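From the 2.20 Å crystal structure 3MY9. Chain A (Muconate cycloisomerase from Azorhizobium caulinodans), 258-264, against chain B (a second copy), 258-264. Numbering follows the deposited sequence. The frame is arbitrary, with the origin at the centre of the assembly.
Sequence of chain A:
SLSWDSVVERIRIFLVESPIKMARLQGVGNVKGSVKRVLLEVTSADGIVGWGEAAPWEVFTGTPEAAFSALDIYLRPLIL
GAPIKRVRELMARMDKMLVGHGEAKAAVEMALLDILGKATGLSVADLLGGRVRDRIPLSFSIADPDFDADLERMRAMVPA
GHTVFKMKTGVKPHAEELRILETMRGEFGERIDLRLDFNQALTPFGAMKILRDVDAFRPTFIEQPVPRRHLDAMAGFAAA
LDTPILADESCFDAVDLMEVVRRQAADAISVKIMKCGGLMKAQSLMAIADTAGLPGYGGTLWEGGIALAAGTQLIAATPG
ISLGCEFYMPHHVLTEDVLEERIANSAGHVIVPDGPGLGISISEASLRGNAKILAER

Chain A 258-264: MEVVRRQ
Chain B 258-264: MEVVRRQ

The contact is a compact, charged cluster of two glutamates and four arginines, formed where the C-terminal ends of two helices meet across an exact two-fold axis and joined by reciprocal salt bridges and stacked guanidinium groups. In each copy a helix that begins earlier in the chain continues through Arg262(A) and Arg262(B), with Arg262(A) N hydrogen-bonded to Met258(A) O at 3.0 Å, and likewise in chain B. Gln264(A) and Gln264(B) are the first residues to leave helical geometry, with phi/psi of 50/47°, and each closes a Schellman motif. The helix axes approach no closer than 15.0 Å, and their N-to-C directions differ by 51°. The backbones therefore stand well apart, with Glu259(A) CA 10.6 Å from Glu259(B) CA, and long side chains must span the gap.

Glu259(A), Arg262(A) and Arg263(A), like their mates in chain B, point their CA-to-CB bonds toward the partner, as the i, i+3 and i+4 spacing of a helix allows. Glu259(A) and Glu259(B) adopt chi1 t and chi2 p, with chi3 at 30°. OE1 serves the other copy: Arg263(B) NH2 donates to Glu259(A) OE1 at 3.0 Å, and Arg263(B) NH1 adds a weak bond to Glu259(A) OE1 at 3.3 Å. The oxygen lies at the guanidinium edge, near its plane. Symmetry repeats the salt bridge between Arg263(A) NH2 and Glu259(B) OE1, also at 3.0 Å. Within its own chain, Glu259(A) OE2 accepts from Arg263(A) NH2 at 2.6 Å and, weakly, from Arg262(A) NH1 at 3.0 Å; chain B does the same. Arg263(A) NH2 and Arg263(B) NH2 thus each bridge the two carboxylates. Glutamate suits the centre because its two carboxylate oxygens can accept from arginines of both chains.

Arg263(A) and Arg263(B) reach this position by folding, with chi1 and chi2 both m (-57° and -87°), chi3 at -96° and chi4 at -76°. Arg262(A) is extended, with chi1 to chi3 all t and chi4 at -79°, and lays its guanidinium flat on that of Arg263(B); Arg262(B) does the same on Arg263(A). In both stacks the centres are 4.1 Å apart and the planes are inclined by 10°. Arginine suits both places: its planar group can stack through a face while its edge donates hydrogen bonds.

Like charges also crowd the axis. Glu259(A) OE2 lies 3.7 Å from Glu259(B) OE2, and Arg262(A) NH1 lies 3.4 Å from Arg262(B) NH1, two donors that form no hydrogen bond. Each of these groups also has an oppositely charged neighbour in the intrachain salt bridges. The contact buries 257 Å² in total, with Arg263(A) and Arg263(B) the most covered residues at 53-54 Å², whereas Met258, Val260, Val261 and Gln264 of both chains contribute nothing.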

# COMPACT_ATOMS: atom_id res chain seq x y z
N MET A 258 5.90 17.80 -1.22
CA MET A 258 5.52 16.56 -1.92
C MET A 258 5.35 15.37 -0.98
O MET A 258 4.46 14.54 -1.18
CB MET A 258 6.48 16.20 -3.07
CG MET A 258 6.31 17.13 -4.30
SD MET A 258 4.74 17.12 -5.27
CE MET A 258 3.53 16.35 -4.25
N GLU A 259 6.18 15.30 0.06
CA GLU A 259 6.04 14.22 1.05
C GLU A 259 4.83 14.45 1.97
O GLU A 259 4.14 13.50 2.34
CB GLU A 259 7.31 14.08 1.85
CG GLU A 259 7.34 12.81 2.69
CD GLU A 259 7.35 11.52 1.85
OE1 GLU A 259 7.87 11.49 0.71
OE2 GLU A 259 6.81 10.52 2.35
N VAL A 260 4.57 15.70 2.34
CA VAL A 260 3.41 16.02 3.13
C VAL A 260 2.14 15.61 2.34
O VAL A 260 1.23 15.03 2.91
CB VAL A 260 3.41 17.52 3.52
CG1 VAL A 260 2.06 18.01 4.02
CG2 VAL A 260 4.53 17.80 4.56
N VAL A 261 2.08 15.94 1.04
CA VAL A 261 0.93 15.59 0.23
C VAL A 261 0.79 14.08 0.16
O VAL A 261 -0.28 13.56 0.38
CB VAL A 261 1.02 16.17 -1.18
CG1 VAL A 261 -0.11 15.67 -2.07
CG2 VAL A 261 1.06 17.70 -1.12
N ARG A 262 1.89 13.40 -0.11
CA ARG A 262 1.89 11.95 -0.30
C ARG A 262 1.41 11.22 0.93
O ARG A 262 0.76 10.17 0.83
CB ARG A 262 3.31 11.50 -0.61
CG ARG A 262 3.47 10.03 -0.87
CD ARG A 262 4.94 9.67 -1.17
NE ARG A 262 5.14 8.23 -1.06
CZ ARG A 262 5.28 7.56 0.09
NH1 ARG A 262 5.29 8.20 1.25
NH2 ARG A 262 5.42 6.23 0.06
N ARG A 263 1.79 11.74 2.10
CA ARG A 263 1.41 11.12 3.36
C ARG A 263 0.11 11.74 3.90
O ARG A 263 -0.39 11.28 4.92
CB ARG A 263 2.52 11.30 4.42
CG ARG A 263 3.87 10.75 4.01
CD ARG A 263 4.06 9.29 4.35
NE ARG A 263 4.75 9.11 5.63
CZ ARG A 263 6.05 9.28 5.82
NH1 ARG A 263 6.55 9.09 7.02
NH2 ARG A 263 6.85 9.67 4.83
N GLN A 264 -0.42 12.77 3.24
CA GLN A 264 -1.57 13.52 3.76
C GLN A 264 -1.34 13.94 5.22
O GLN A 264 -2.21 13.78 6.10
CB GLN A 264 -2.87 12.70 3.63
CG GLN A 264 -3.18 12.18 2.16
CD GLN A 264 -4.41 11.30 2.14
OE1 GLN A 264 -4.31 10.08 2.17
NE2 GLN A 264 -5.57 11.92 2.17
N MET B 258 15.23 6.56 8.85
CA MET B 258 13.93 5.86 8.94
C MET B 258 13.13 5.92 7.65
O MET B 258 12.46 4.96 7.29
CB MET B 258 13.08 6.34 10.13
CG MET B 258 13.61 5.84 11.50
SD MET B 258 13.62 4.04 11.90
CE MET B 258 13.42 3.19 10.37
N GLU B 259 13.21 7.05 6.94
CA GLU B 259 12.51 7.16 5.65
C GLU B 259 13.22 6.36 4.55
O GLU B 259 12.57 5.76 3.70
CB GLU B 259 12.37 8.62 5.26
CG GLU B 259 11.43 8.82 4.09
CD GLU B 259 9.97 8.44 4.41
OE1 GLU B 259 9.51 8.54 5.57
OE2 GLU B 259 9.28 8.03 3.46
N VAL B 260 14.55 6.34 4.56
CA VAL B 260 15.30 5.55 3.63
C VAL B 260 14.93 4.06 3.83
O VAL B 260 14.72 3.35 2.85
CB VAL B 260 16.82 5.80 3.79
CG1 VAL B 260 17.68 4.74 3.11
CG2 VAL B 260 17.18 7.23 3.28
N VAL B 261 14.87 3.59 5.08
CA VAL B 261 14.51 2.20 5.35
C VAL B 261 13.10 1.93 4.86
O VAL B 261 12.87 0.96 4.17
CB VAL B 261 14.62 1.86 6.83
CG1 VAL B 261 14.10 0.46 7.13
CG2 VAL B 261 16.06 2.04 7.31
N ARG B 262 12.18 2.82 5.19
CA ARG B 262 10.76 2.64 4.87
C ARG B 262 10.53 2.54 3.38
O ARG B 262 9.64 1.81 2.93
CB ARG B 262 9.99 3.83 5.41
CG ARG B 262 8.49 3.77 5.20
CD ARG B 262 7.80 5.02 5.77
NE ARG B 262 6.44 5.12 5.24
CZ ARG B 262 6.13 5.59 4.03
NH1 ARG B 262 7.06 6.05 3.21
NH2 ARG B 262 4.85 5.61 3.65
N ARG B 263 11.29 3.33 2.62
CA ARG B 263 11.15 3.36 1.18
C ARG B 263 12.13 2.37 0.52
O ARG B 263 12.09 2.21 -0.69
CB ARG B 263 11.42 4.76 0.62
CG ARG B 263 10.54 5.86 1.19
CD ARG B 263 9.23 6.02 0.45
NE ARG B 263 9.31 7.09 -0.55
CZ ARG B 263 9.28 8.39 -0.28
NH1 ARG B 263 9.36 9.25 -1.28
NH2 ARG B 263 9.21 8.84 0.97
N GLN B 264 13.01 1.73 1.30
CA GLN B 264 14.08 0.89 0.76
C GLN B 264 14.85 1.63 -0.34
O GLN B 264 15.13 1.10 -1.43
CB GLN B 264 13.50 -0.44 0.21
CG GLN B 264 12.64 -1.27 1.26
CD GLN B 264 12.05 -2.50 0.62
OE1 GLN B 264 10.89 -2.50 0.20
NE2 GLN B 264 12.86 -3.53 0.46